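Local coordinates for protein probable GTPase engC (Thermotoga maritima, PDB 1U0L) that is a circularly permuted, zinc-binding GTPase that probably hydrolyses GTP slowly and assists late maturation of the small (30S) ribosomal subunit, at residues K254-S259 with P267-K272; N262-P267 with M291-L296; F248-D253 with E282-N287; L108-K113 with L234-I239; A83-V88 with N114-V119. All blocks are in the same frame, centred on the assembly; numbering follows the deposited sequence.

Contact 1: residues K254-S259 with P267-K272; sequences KQCFFS and PECGVK. With ZN (zinc ion), chain D.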
# COMPACT_ATOMS: atom_id res chain seq x y z
N LYS A 254 -13.76 19.09 9.43
CA LYS A 254 -15.06 19.12 10.09
C LYS A 254 -14.88 19.43 11.58
O LYS A 254 -13.98 18.89 12.23
CB LYS A 254 -15.75 17.76 9.92
CG LYS A 254 -17.15 17.83 9.33
CD LYS A 254 -17.14 18.16 7.83
CE LYS A 254 -16.51 17.04 7.01
NZ LYS A 254 -16.57 17.27 5.53
N GLN A 255 -15.72 20.32 12.12
CA GLN A 255 -15.65 20.70 13.53
C GLN A 255 -16.79 20.11 14.35
O GLN A 255 -17.97 20.24 13.98
CB GLN A 255 -15.64 22.22 13.69
CG GLN A 255 -14.26 22.86 13.58
CD GLN A 255 -13.54 22.48 12.30
OE1 GLN A 255 -14.00 22.78 11.20
NE2 GLN A 255 -12.40 21.81 12.44
N CYS A 256 -16.43 19.48 15.45
CA CYS A 256 -17.38 18.86 16.36
C CYS A 256 -17.32 19.54 17.73
O CYS A 256 -16.24 19.95 18.19
CB CYS A 256 -17.05 17.37 16.53
SG CYS A 256 -17.25 16.36 15.05
N PHE A 257 -18.47 19.65 18.38
CA PHE A 257 -18.54 20.29 19.69
C PHE A 257 -17.42 19.87 20.62
O PHE A 257 -16.56 20.68 20.96
CB PHE A 257 -19.88 19.98 20.36
CG PHE A 257 -20.04 20.65 21.70
CD1 PHE A 257 -20.41 21.99 21.78
CD2 PHE A 257 -19.79 19.94 22.87
CE1 PHE A 257 -20.53 22.62 23.02
CE2 PHE A 257 -19.92 20.56 24.11
CZ PHE A 257 -20.28 21.90 24.18
N PHE A 258 -17.42 18.61 21.03
CA PHE A 258 -16.41 18.09 21.95
C PHE A 258 -14.99 17.99 21.43
O PHE A 258 -14.75 17.91 20.23
CB PHE A 258 -16.83 16.73 22.48
CG PHE A 258 -18.08 16.76 23.32
CD1 PHE A 258 -19.33 16.67 22.73
CD2 PHE A 258 -17.99 16.90 24.71
CE1 PHE A 258 -20.49 16.72 23.51
CE2 PHE A 258 -19.15 16.96 25.49
CZ PHE A 258 -20.39 16.87 24.89
N SER A 259 -14.05 18.01 22.37
CA SER A 259 -12.62 17.89 22.09
C SER A 259 -12.37 16.43 21.73
O SER A 259 -12.58 15.53 22.55
CB SER A 259 -11.80 18.27 23.34
OG SER A 259 -10.42 18.00 23.18
N PRO A 267 -23.09 14.18 21.01
CA PRO A 267 -24.16 15.18 20.94
C PRO A 267 -24.17 16.14 19.76
O PRO A 267 -25.22 16.52 19.27
CB PRO A 267 -24.00 15.92 22.26
CG PRO A 267 -23.60 14.81 23.18
CD PRO A 267 -22.56 14.08 22.39
N GLU A 268 -22.99 16.54 19.31
CA GLU A 268 -22.92 17.46 18.20
C GLU A 268 -21.68 17.09 17.43
O GLU A 268 -20.57 17.11 17.98
CB GLU A 268 -22.81 18.89 18.71
CG GLU A 268 -22.78 19.94 17.62
CD GLU A 268 -22.56 21.34 18.16
OE1 GLU A 268 -23.35 21.80 19.00
OE2 GLU A 268 -21.57 21.98 17.72
N CYS A 269 -21.85 16.75 16.17
CA CYS A 269 -20.71 16.34 15.38
C CYS A 269 -20.70 16.92 13.98
O CYS A 269 -21.62 16.69 13.21
CB CYS A 269 -20.70 14.82 15.30
SG CYS A 269 -19.42 14.18 14.25
N GLY A 270 -19.65 17.66 13.64
CA GLY A 270 -19.57 18.22 12.31
C GLY A 270 -19.54 17.12 11.27
O GLY A 270 -20.02 17.29 10.13
N VAL A 271 -18.96 15.99 11.65
CA VAL A 271 -18.88 14.86 10.77
C VAL A 271 -20.28 14.29 10.60
O VAL A 271 -20.76 14.15 9.48
CB VAL A 271 -17.95 13.77 11.32
CG1 VAL A 271 -18.12 12.50 10.51
CG2 VAL A 271 -16.50 14.24 11.24
N LYS A 272 -20.96 13.98 11.71
CA LYS A 272 -22.32 13.48 11.61
C LYS A 272 -23.20 14.47 10.86
O LYS A 272 -24.06 14.07 10.08
CB LYS A 272 -22.91 13.17 12.99
CG LYS A 272 -22.44 11.83 13.51
CD LYS A 272 -23.53 11.10 14.27
CE LYS A 272 -23.58 11.55 15.71
NZ LYS A 272 -24.69 10.88 16.43
ZN ZN D . -17.66 14.29 15.86
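C256 and C269 reach the same zinc ion from a loop and from the residue just before helix 270-277, forming half of a zinc-finger site of three cysteines and one histidine that C261 and H263, from the intervening loop, complete. C256 SG lies 2.3 Å from the zinc and C269 SG 2.4 Å; sulfur is a soft ligand well suited to this metal. Turned anti to its own carbonyl carbon (chi1 -65°), C256 SG also comes within 3.1 Å of G270 N. G270 suits its place because a side chain there would point toward the opposing backbone: its CA already makes a CA-H...O contact of 3.1 Å with Q255 O. E268 contributes the largest buried area, laying CB against F257 CB at 3.5 Å, and its side chain crosses that of F257 at about a right angle. The backbone adds one weak hydrogen bond, F257 N to E268 O, 3.3 Å. C269 does double duty as N-cap: its SG accepts from K272 N at 3.0 Å, nearly straight at 170°.

Contact 2: residues N262-P267 with M291-L296; sequences NHVDEP and MFYELL. With ZN (zinc ion), chain D.
V264 divides its two methyl groups between two aromatic rings of helix 282-296, and no hydrogen bond joins the segments. CG2 sits over one face of the F292 ring in a CH-pi contact, 3.9 Å from the centroid and 17° off the ring normal. CG1 meets Y293 tip to tip, 3.6 Å from Y293 CZ. The fork works because CG1 stands anti to the backbone N (chi1 -179°), leaving CG2 beside that nitrogen; a branched residue can serve two rings at once. N262 extends the apolar patch through its CB, 3.7 Å from F292 CE1, while its OD1 turns to K245 for a hydrogen bond. These residues belong to the zinc-finger loop: next to V264, H263 binds the zinc through ND1 at 2.4 Å, and its carbonyl oxygen accepts from Y285 on the same helix as the two rings. One carboxylate, that of E266, holds the backbone amides of the residues flanking H263. Its OE2 accepts from N262 N at 3.2 Å, met from above the carboxylate plane, and its OE1 accepts from V264 N at 3.0 Å.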
# COMPACT_ATOMS: atom_id res chain seq x y z
N ASN A 262 -15.38 11.32 18.69
CA ASN A 262 -15.22 10.14 17.85
C ASN A 262 -16.25 10.02 16.74
O ASN A 262 -16.24 9.07 15.96
CB ASN A 262 -15.23 8.88 18.72
CG ASN A 262 -14.03 8.82 19.66
OD1 ASN A 262 -12.88 9.05 19.24
ND2 ASN A 262 -14.28 8.49 20.93
N HIS A 263 -17.15 11.00 16.67
CA HIS A 263 -18.17 11.05 15.62
C HIS A 263 -19.24 9.95 15.67
O HIS A 263 -19.99 9.79 14.71
CB HIS A 263 -17.50 11.03 14.25
CG HIS A 263 -16.24 11.85 14.19
ND1 HIS A 263 -16.25 13.22 14.26
CD2 HIS A 263 -14.94 11.48 14.11
CE1 HIS A 263 -15.00 13.67 14.22
NE2 HIS A 263 -14.19 12.63 14.13
N VAL A 264 -19.32 9.20 16.76
CA VAL A 264 -20.34 8.15 16.85
C VAL A 264 -21.58 8.66 17.58
O VAL A 264 -22.51 9.14 16.94
CB VAL A 264 -19.82 6.90 17.61
CG1 VAL A 264 -20.91 5.82 17.65
CG2 VAL A 264 -18.57 6.37 16.94
N ASP A 265 -21.59 8.56 18.91
CA ASP A 265 -22.71 9.00 19.72
C ASP A 265 -22.72 10.49 20.04
O ASP A 265 -23.78 11.10 20.11
CB ASP A 265 -22.76 8.23 21.04
CG ASP A 265 -23.41 6.86 20.90
OD1 ASP A 265 -24.36 6.73 20.09
OD2 ASP A 265 -22.98 5.93 21.60
N GLU A 266 -21.53 11.06 20.24
CA GLU A 266 -21.39 12.48 20.58
C GLU A 266 -22.49 13.43 20.07
O GLU A 266 -22.80 13.50 18.88
CB GLU A 266 -20.02 13.00 20.17
CG GLU A 266 -18.83 12.41 20.96
CD GLU A 266 -18.30 11.10 20.38
OE1 GLU A 266 -18.77 10.68 19.30
OE2 GLU A 266 -17.39 10.50 21.00
N PRO A 267 -23.09 14.18 21.01
CA PRO A 267 -24.16 15.18 20.94
C PRO A 267 -24.17 16.14 19.76
O PRO A 267 -25.22 16.52 19.27
CB PRO A 267 -24.00 15.92 22.26
CG PRO A 267 -23.60 14.81 23.18
CD PRO A 267 -22.56 14.08 22.39
N MET A 291 -16.14 -0.16 11.85
CA MET A 291 -14.76 -0.40 12.25
C MET A 291 -14.51 0.10 13.66
O MET A 291 -13.84 -0.56 14.45
CB MET A 291 -13.80 0.28 11.26
CG MET A 291 -13.38 -0.64 10.11
SD MET A 291 -12.10 -0.03 9.01
CE MET A 291 -13.10 0.79 7.79
N PHE A 292 -15.05 1.27 13.98
CA PHE A 292 -14.89 1.85 15.31
C PHE A 292 -15.26 0.79 16.34
O PHE A 292 -14.42 0.34 17.13
CB PHE A 292 -15.79 3.08 15.47
CG PHE A 292 -15.63 3.77 16.80
CD1 PHE A 292 -14.61 4.69 16.99
CD2 PHE A 292 -16.43 3.43 17.88
CE1 PHE A 292 -14.40 5.27 18.25
CE2 PHE A 292 -16.22 3.99 19.14
CZ PHE A 292 -15.20 4.91 19.32
N TYR A 293 -16.53 0.39 16.34
CA TYR A 293 -17.02 -0.60 17.28
C TYR A 293 -16.22 -1.92 17.27
O TYR A 293 -16.04 -2.57 18.31
CB TYR A 293 -18.51 -0.83 17.02
CG TYR A 293 -19.39 0.28 17.57
CD1 TYR A 293 -20.60 0.61 16.95
CD2 TYR A 293 -19.02 1.00 18.70
CE1 TYR A 293 -21.41 1.63 17.45
CE2 TYR A 293 -19.82 2.02 19.21
CZ TYR A 293 -21.02 2.33 18.58
OH TYR A 293 -21.79 3.36 19.07
N GLU A 294 -15.73 -2.30 16.09
CA GLU A 294 -14.93 -3.52 15.95
C GLU A 294 -13.64 -3.41 16.73
O GLU A 294 -13.13 -4.41 17.23
CB GLU A 294 -14.61 -3.77 14.48
CG GLU A 294 -15.63 -4.62 13.77
CD GLU A 294 -15.38 -4.72 12.28
OE1 GLU A 294 -14.21 -4.94 11.88
OE2 GLU A 294 -16.35 -4.59 11.50
N LEU A 295 -13.10 -2.20 16.84
CA LEU A 295 -11.85 -2.00 17.56
C LEU A 295 -12.08 -1.93 19.07
O LEU A 295 -11.17 -2.22 19.84
CB LEU A 295 -11.15 -0.72 17.08
CG LEU A 295 -10.68 -0.71 15.61
CD1 LEU A 295 -10.05 0.64 15.26
CD2 LEU A 295 -9.67 -1.82 15.41
N LEU A 296 -13.30 -1.58 19.48
CA LEU A 296 -13.63 -1.48 20.91
C LEU A 296 -13.63 -2.83 21.61
O LEU A 296 -13.34 -2.90 22.81
CB LEU A 296 -15.00 -0.85 21.10
CG LEU A 296 -15.04 0.67 21.27
CD1 LEU A 296 -16.48 1.11 21.41
CD2 LEU A 296 -14.21 1.07 22.48
ZN ZN D . -17.66 14.29 15.86

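Contact 3: residues F248-D253 with E282-N287; sequences FKEFGD and ESRYEN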
# COMPACT_ATOMS: atom_id res chain seq x y z
N PHE A 248 -9.59 8.67 7.89
CA PHE A 248 -10.69 8.94 6.97
C PHE A 248 -10.54 10.42 6.59
O PHE A 248 -11.17 11.28 7.20
CB PHE A 248 -12.04 8.75 7.66
CG PHE A 248 -12.54 7.33 7.65
CD1 PHE A 248 -12.03 6.39 8.53
CD2 PHE A 248 -13.52 6.94 6.73
CE1 PHE A 248 -12.48 5.08 8.52
CE2 PHE A 248 -13.98 5.64 6.70
CZ PHE A 248 -13.46 4.69 7.59
N LYS A 249 -9.68 10.70 5.60
CA LYS A 249 -9.45 12.07 5.13
C LYS A 249 -10.59 13.01 5.49
O LYS A 249 -10.42 13.93 6.28
CB LYS A 249 -9.30 12.13 3.61
CG LYS A 249 -8.03 11.56 3.00
CD LYS A 249 -7.86 12.14 1.58
CE LYS A 249 -6.72 11.49 0.86
NZ LYS A 249 -5.50 11.42 1.74
N GLU A 250 -11.76 12.76 4.89
CA GLU A 250 -12.96 13.57 5.11
C GLU A 250 -13.09 14.10 6.53
O GLU A 250 -13.47 15.25 6.73
CB GLU A 250 -14.23 12.78 4.78
CG GLU A 250 -14.22 12.08 3.46
CD GLU A 250 -14.03 10.59 3.62
OE1 GLU A 250 -13.03 10.19 4.27
OE2 GLU A 250 -14.87 9.84 3.10
N PHE A 251 -12.82 13.25 7.51
CA PHE A 251 -12.91 13.65 8.91
C PHE A 251 -11.66 14.46 9.25
O PHE A 251 -10.59 13.88 9.50
CB PHE A 251 -12.97 12.42 9.83
CG PHE A 251 -14.06 11.42 9.49
CD1 PHE A 251 -14.77 11.51 8.30
CD2 PHE A 251 -14.32 10.36 10.34
CE1 PHE A 251 -15.72 10.56 7.98
CE2 PHE A 251 -15.28 9.41 10.02
CZ PHE A 251 -15.97 9.51 8.84
N GLY A 252 -11.79 15.78 9.25
CA GLY A 252 -10.65 16.63 9.55
C GLY A 252 -11.03 18.09 9.57
O GLY A 252 -10.99 18.74 10.62
N ASP A 253 -11.41 18.62 8.41
CA ASP A 253 -11.82 20.01 8.29
C ASP A 253 -13.19 20.19 8.94
O ASP A 253 -13.72 21.30 8.99
CB ASP A 253 -11.92 20.40 6.82
CG ASP A 253 -12.88 19.53 6.05
OD1 ASP A 253 -12.55 18.35 5.81
OD2 ASP A 253 -13.98 20.01 5.70
N GLU A 282 -22.34 8.34 2.80
CA GLU A 282 -22.87 7.53 3.89
C GLU A 282 -22.02 6.29 4.13
O GLU A 282 -21.71 5.95 5.28
CB GLU A 282 -24.31 7.12 3.59
CG GLU A 282 -25.24 8.29 3.30
CD GLU A 282 -26.68 7.87 3.08
OE1 GLU A 282 -27.51 8.75 2.74
OE2 GLU A 282 -26.98 6.67 3.24
N SER A 283 -21.63 5.62 3.05
CA SER A 283 -20.81 4.41 3.13
C SER A 283 -19.59 4.66 3.98
O SER A 283 -19.23 3.85 4.83
CB SER A 283 -20.38 3.96 1.74
OG SER A 283 -19.78 5.02 1.03
N ARG A 284 -18.95 5.80 3.75
CA ARG A 284 -17.75 6.15 4.51
C ARG A 284 -18.07 6.15 5.99
O ARG A 284 -17.48 5.39 6.77
CB ARG A 284 -17.22 7.52 4.07
CG ARG A 284 -16.67 7.53 2.65
CD ARG A 284 -15.37 6.72 2.53
NE ARG A 284 -14.27 7.41 3.17
CZ ARG A 284 -13.01 6.99 3.18
NH1 ARG A 284 -12.68 5.86 2.58
NH2 ARG A 284 -12.07 7.70 3.80
N TYR A 285 -19.01 7.00 6.39
CA TYR A 285 -19.38 7.09 7.79
C TYR A 285 -19.71 5.70 8.36
O TYR A 285 -19.19 5.29 9.41
CB TYR A 285 -20.60 8.00 7.96
CG TYR A 285 -20.95 8.16 9.42
CD1 TYR A 285 -20.13 8.92 10.25
CD2 TYR A 285 -22.00 7.46 9.99
CE1 TYR A 285 -20.35 8.96 11.62
CE2 TYR A 285 -22.22 7.49 11.36
CZ TYR A 285 -21.38 8.24 12.17
OH TYR A 285 -21.55 8.24 13.54
N GLU A 286 -20.59 5.00 7.65
CA GLU A 286 -21.07 3.68 8.00
C GLU A 286 -19.94 2.71 8.32
O GLU A 286 -19.91 2.11 9.41
CB GLU A 286 -21.92 3.14 6.85
CG GLU A 286 -22.60 1.83 7.12
CD GLU A 286 -23.48 1.41 5.96
OE1 GLU A 286 -22.94 1.18 4.85
OE2 GLU A 286 -24.71 1.32 6.15
N ASN A 287 -19.02 2.55 7.38
CA ASN A 287 -17.90 1.64 7.55
C ASN A 287 -16.99 2.08 8.69
O ASN A 287 -16.47 1.23 9.45
CB ASN A 287 -17.13 1.51 6.24
CG ASN A 287 -17.96 0.88 5.14
OD1 ASN A 287 -18.58 -0.16 5.36
ND2 ASN A 287 -17.98 1.49 3.96
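R284 crosses E250 at about a right angle, with F248 against one face of its guanidinium, and buries more surface than any other residue here. CB starts 3.4 Å from E250 OE2, and CG and CD follow past the same oxygen, the chain bending at chi2 (-69°) and again at chi3. NE then donates to the syn lone pair of E250 OE2 at 2.5 Å, and NH2 donates to E250 OE1 at 2.7 Å, close to the guanidinium plane. This is a side-on, bidentate salt bridge, one nitrogen to each oxygen, with the carboxylate and guanidinium planes 37° apart. F248 CD2 covers that face near its rim, 3.4 Å from NH2. NH1 makes a second salt bridge, to D105 on helix 101-113, so the arginine links the zinc-finger domain to the GTPase domain. Arginine suits the place because one flat cation can serve two acids while a ring packs on its face. An alanine here would probably leave the carboxylates of E250 and D105 without their shared cationic mate and open a gap beside F248. Further along, the edge of the F251 ring reaches the helix backbone, CZ lying 4.3 Å from Y285 CA, while F248 CB rests over the centre of one face of that ring, 3.7 Å above its plane.

Contact 4: residues L108-K113 with L234-I239; sequences LVLAEK and LEINDI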
# COMPACT_ATOMS: atom_id res chain seq x y z
N LEU A 108 -7.85 1.42 2.70
CA LEU A 108 -7.44 2.82 2.76
C LEU A 108 -7.00 3.18 4.18
O LEU A 108 -5.99 3.84 4.36
CB LEU A 108 -8.58 3.72 2.30
CG LEU A 108 -8.95 3.60 0.82
CD1 LEU A 108 -10.23 4.36 0.54
CD2 LEU A 108 -7.81 4.12 -0.04
N VAL A 109 -7.76 2.73 5.18
CA VAL A 109 -7.40 3.01 6.56
C VAL A 109 -5.97 2.53 6.80
O VAL A 109 -5.15 3.25 7.37
CB VAL A 109 -8.36 2.31 7.55
CG1 VAL A 109 -7.79 2.37 8.96
CG2 VAL A 109 -9.72 2.98 7.53
N LEU A 110 -5.68 1.31 6.36
CA LEU A 110 -4.34 0.74 6.50
C LEU A 110 -3.26 1.54 5.76
O LEU A 110 -2.17 1.77 6.29
CB LEU A 110 -4.33 -0.71 6.00
CG LEU A 110 -4.96 -1.72 6.94
CD1 LEU A 110 -5.08 -3.05 6.23
CD2 LEU A 110 -4.15 -1.84 8.21
N ALA A 111 -3.56 1.95 4.54
CA ALA A 111 -2.62 2.71 3.74
C ALA A 111 -2.34 4.06 4.40
O ALA A 111 -1.20 4.55 4.42
CB ALA A 111 -3.17 2.93 2.33
N GLU A 112 -3.39 4.66 4.96
CA GLU A 112 -3.24 5.94 5.62
C GLU A 112 -2.44 5.75 6.91
O GLU A 112 -1.51 6.51 7.20
CB GLU A 112 -4.62 6.53 5.92
CG GLU A 112 -4.77 8.00 5.54
CD GLU A 112 -4.91 8.21 4.04
OE1 GLU A 112 -5.07 9.37 3.61
OE2 GLU A 112 -4.87 7.22 3.28
N LYS A 113 -2.79 4.73 7.68
CA LYS A 113 -2.08 4.49 8.91
C LYS A 113 -0.57 4.38 8.70
O LYS A 113 0.21 4.88 9.51
CB LYS A 113 -2.58 3.22 9.59
CG LYS A 113 -1.80 2.93 10.83
CD LYS A 113 -2.19 1.65 11.51
CE LYS A 113 -1.37 1.50 12.79
NZ LYS A 113 -1.39 2.76 13.63
N LEU A 234 -5.76 -7.86 5.89
CA LEU A 234 -6.64 -6.80 6.39
C LEU A 234 -6.72 -6.78 7.92
O LEU A 234 -7.80 -6.90 8.50
CB LEU A 234 -8.04 -6.99 5.81
CG LEU A 234 -8.20 -6.79 4.30
CD1 LEU A 234 -9.48 -7.45 3.82
CD2 LEU A 234 -8.21 -5.30 3.96
N GLU A 235 -5.57 -6.64 8.58
CA GLU A 235 -5.54 -6.64 10.04
C GLU A 235 -5.46 -5.26 10.68
O GLU A 235 -4.39 -4.66 10.75
CB GLU A 235 -4.37 -7.49 10.54
CG GLU A 235 -4.63 -8.98 10.46
CD GLU A 235 -3.41 -9.81 10.83
OE1 GLU A 235 -3.54 -11.05 10.93
OE2 GLU A 235 -2.33 -9.21 11.03
N ILE A 236 -6.60 -4.79 11.15
CA ILE A 236 -6.71 -3.50 11.82
C ILE A 236 -6.88 -3.78 13.30
O ILE A 236 -7.99 -4.02 13.77
CB ILE A 236 -7.94 -2.73 11.34
CG1 ILE A 236 -7.67 -2.15 9.96
CG2 ILE A 236 -8.28 -1.63 12.31
CD1 ILE A 236 -8.81 -1.31 9.43
N ASN A 237 -5.78 -3.77 14.04
CA ASN A 237 -5.85 -4.06 15.47
C ASN A 237 -4.90 -3.14 16.21
O ASN A 237 -5.17 -2.73 17.34
CB ASN A 237 -5.47 -5.52 15.73
CG ASN A 237 -6.48 -6.50 15.17
OD1 ASN A 237 -7.59 -6.62 15.69
ND2 ASN A 237 -6.11 -7.20 14.10
N ASP A 238 -3.79 -2.82 15.56
CA ASP A 238 -2.80 -1.94 16.14
C ASP A 238 -3.39 -0.55 16.25
O ASP A 238 -2.71 0.40 16.65
CB ASP A 238 -1.55 -1.91 15.26
CG ASP A 238 -1.07 -3.29 14.89
OD1 ASP A 238 -0.86 -4.12 15.81
OD2 ASP A 238 -0.91 -3.56 13.68
N ILE A 239 -4.67 -0.42 15.89
CA ILE A 239 -5.33 0.87 15.94
C ILE A 239 -6.32 1.03 17.10
O ILE A 239 -7.21 0.21 17.29
CB ILE A 239 -6.07 1.15 14.62
CG1 ILE A 239 -5.09 1.13 13.44
CG2 ILE A 239 -6.77 2.52 14.70
CD1 ILE A 239 -5.73 1.41 12.08
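K113 NZ forms a salt bridge with E243, while the carbon chain leading to it packs on I239, with K113 CD 3.5 Å from I239 CG1. K113 lies on helix 101-113, the connection of a beta-alpha-beta unit in the circularly permuted GTPase domain, and 234-239 is the loop that packs against it on the way from strand 224-226 to helix 241-244. No hydrogen bond crosses between them. K113 is extended as far as CE and slides past I239 in the opposite direction; the last torsion (chi4 49°) then turns NZ aside, and D238 OD2 stays 6.3 Å from that nitrogen. A lysine suits this border, since its methylenes pack on isoleucine while its amine finds an acid. An alanine here would probably leave E243 without this cationic partner and bare the flank of I239. Further along the loop, L110 CD2 lies 3.9 Å from I236 CG1, and L110 CD1 approaches the backbone of L234, whose side chain lies near L177, predicted to bind GTP. M291 and L295 of helix 282-296 also pack on I236. V109, one helical turn before K113, completes the apolar patch: its CG1 meets I236 CD1 at 3.8 Å and I239 CD1 at 3.9 Å.

Contact 5: residues A83-V88 with N114-V119; sequences ANVDQV and NELETV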
# COMPACT_ATOMS: atom_id res chain seq x y z
N ALA A 83 10.10 -2.10 3.75
CA ALA A 83 10.47 -0.80 4.27
C ALA A 83 10.48 0.29 3.23
O ALA A 83 10.80 0.04 2.09
CB ALA A 83 11.84 -0.91 4.90
N ASN A 84 10.14 1.51 3.64
CA ASN A 84 10.15 2.67 2.74
C ASN A 84 9.19 2.56 1.57
O ASN A 84 9.54 2.87 0.44
CB ASN A 84 11.57 2.92 2.22
CG ASN A 84 12.57 3.12 3.34
OD1 ASN A 84 12.45 4.05 4.13
ND2 ASN A 84 13.56 2.23 3.42
N VAL A 85 7.98 2.12 1.85
CA VAL A 85 6.98 2.00 0.81
C VAL A 85 6.29 3.35 0.67
O VAL A 85 5.90 3.95 1.67
CB VAL A 85 5.93 0.93 1.17
CG1 VAL A 85 5.00 0.73 -0.01
CG2 VAL A 85 6.62 -0.36 1.57
N ASP A 86 6.15 3.83 -0.57
CA ASP A 86 5.50 5.11 -0.84
C ASP A 86 4.05 4.90 -1.21
O ASP A 86 3.16 5.54 -0.65
CB ASP A 86 6.14 5.84 -2.02
CG ASP A 86 7.64 5.75 -2.03
OD1 ASP A 86 8.25 5.95 -0.95
OD2 ASP A 86 8.22 5.50 -3.11
N GLN A 87 3.80 4.01 -2.17
CA GLN A 87 2.44 3.77 -2.64
C GLN A 87 1.79 2.43 -2.43
O GLN A 87 2.43 1.38 -2.33
CB GLN A 87 2.32 4.05 -4.13
CG GLN A 87 2.21 5.49 -4.49
CD GLN A 87 2.02 5.68 -5.97
OE1 GLN A 87 2.69 5.04 -6.78
NE2 GLN A 87 1.10 6.57 -6.33
N VAL A 88 0.47 2.51 -2.42
CA VAL A 88 -0.42 1.39 -2.29
C VAL A 88 -1.26 1.48 -3.54
O VAL A 88 -1.92 2.51 -3.77
CB VAL A 88 -1.34 1.54 -1.10
CG1 VAL A 88 -2.39 0.44 -1.14
CG2 VAL A 88 -0.54 1.49 0.18
N ASN A 114 -0.16 3.73 7.61
CA ASN A 114 1.28 3.58 7.34
C ASN A 114 1.83 4.75 6.54
O ASN A 114 2.96 4.69 6.05
CB ASN A 114 1.54 2.27 6.61
CG ASN A 114 1.44 1.09 7.54
OD1 ASN A 114 2.42 0.70 8.17
ND2 ASN A 114 0.24 0.54 7.65
N GLU A 115 1.01 5.80 6.44
CA GLU A 115 1.36 7.02 5.72
C GLU A 115 1.87 6.72 4.33
O GLU A 115 3.06 6.82 4.06
CB GLU A 115 2.39 7.82 6.52
CG GLU A 115 1.96 8.11 7.96
CD GLU A 115 2.89 9.07 8.68
OE1 GLU A 115 4.10 8.78 8.77
OE2 GLU A 115 2.40 10.12 9.15
N LEU A 116 0.96 6.33 3.45
CA LEU A 116 1.31 5.99 2.07
C LEU A 116 0.36 6.64 1.09
O LEU A 116 -0.80 6.89 1.39
CB LEU A 116 1.25 4.47 1.86
CG LEU A 116 1.97 3.57 2.88
CD1 LEU A 116 1.72 2.10 2.58
CD2 LEU A 116 3.46 3.87 2.84
N GLU A 117 0.87 6.95 -0.09
CA GLU A 117 0.04 7.52 -1.13
C GLU A 117 -0.75 6.31 -1.61
O GLU A 117 -0.23 5.20 -1.64
CB GLU A 117 0.91 8.04 -2.28
CG GLU A 117 1.75 9.23 -1.95
CD GLU A 117 0.91 10.47 -1.75
OE1 GLU A 117 0.08 10.48 -0.82
OE2 GLU A 117 1.08 11.43 -2.53
N THR A 118 -2.02 6.51 -1.95
CA THR A 118 -2.82 5.42 -2.45
C THR A 118 -3.43 5.75 -3.80
O THR A 118 -3.95 6.84 -4.01
CB THR A 118 -3.96 5.07 -1.49
OG1 THR A 118 -3.46 4.18 -0.49
CG2 THR A 118 -5.11 4.40 -2.23
N VAL A 119 -3.33 4.80 -4.73
CA VAL A 119 -3.92 4.97 -6.04
C VAL A 119 -4.92 3.85 -6.24
O VAL A 119 -4.56 2.67 -6.31
CB VAL A 119 -2.87 4.93 -7.13
CG1 VAL A 119 -3.53 4.82 -8.49
CG2 VAL A 119 -2.05 6.20 -7.05
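V88 and T118 lie side by side and point the same way from neighbouring parallel strands, T118 OG1 3.4 Å from V88 CB. These strands, 87-92 and 117-122, are the two beta members of a beta-alpha-beta crossover in the GTPase domain's central sheet, with helix 101-113 between them in the chain. V88 and T118 share the face on which A111 of that helix packs, and beta-branched residues suit such a strand surface. L116 crosses V88 at about a right angle: CG, anti to the carbonyl carbon (chi1 -49°), carries the branch from which CD1 meets V88 CG2 at 3.4 Å. On the other face Q87 and E117 cross at a slant, touching through Q87 CG and E117 CB at 3.6 Å. E117 N donates to D86 O at 2.7 Å and V88 N to E117 O at 2.9 Å, the alternating bonds of a parallel pair, in which E117 bonds to the residues flanking Q87. Before the second strand, a Schellman motif with E115 at its C-prime position ends the helix, L116 N bonding to A111 O. The D86 carboxylate forms a salt bridge with K74. The straightest bond across the pair runs from V119 N to V88 O, 2.9 Å with 168° at the hydrogen.

Overall arrangement
Contact 5 is the most buried, with its centre about 5 Å from that of the chain, and rests on backbone hydrogen bonds between strands; contact 1, about 30 Å out, depends on metal ligation at a partly exposed loop and helix start. Contact 5 joins the strands of a beta-alpha-beta unit whose helix supplies one side of contact 4. Contacts 2 and 3 use opposite ends of helix 282-296, one aromatic and apolar, the other combining a salt bridge with aromatic packing, and contact 1 reaches both through V271 and K272. The zinc joins contacts 1 and 2. Between the two groups, contact 4 is apolar packing tied to contact 3 by the K249-E112 salt bridge and to contact 2 by M291 and L295.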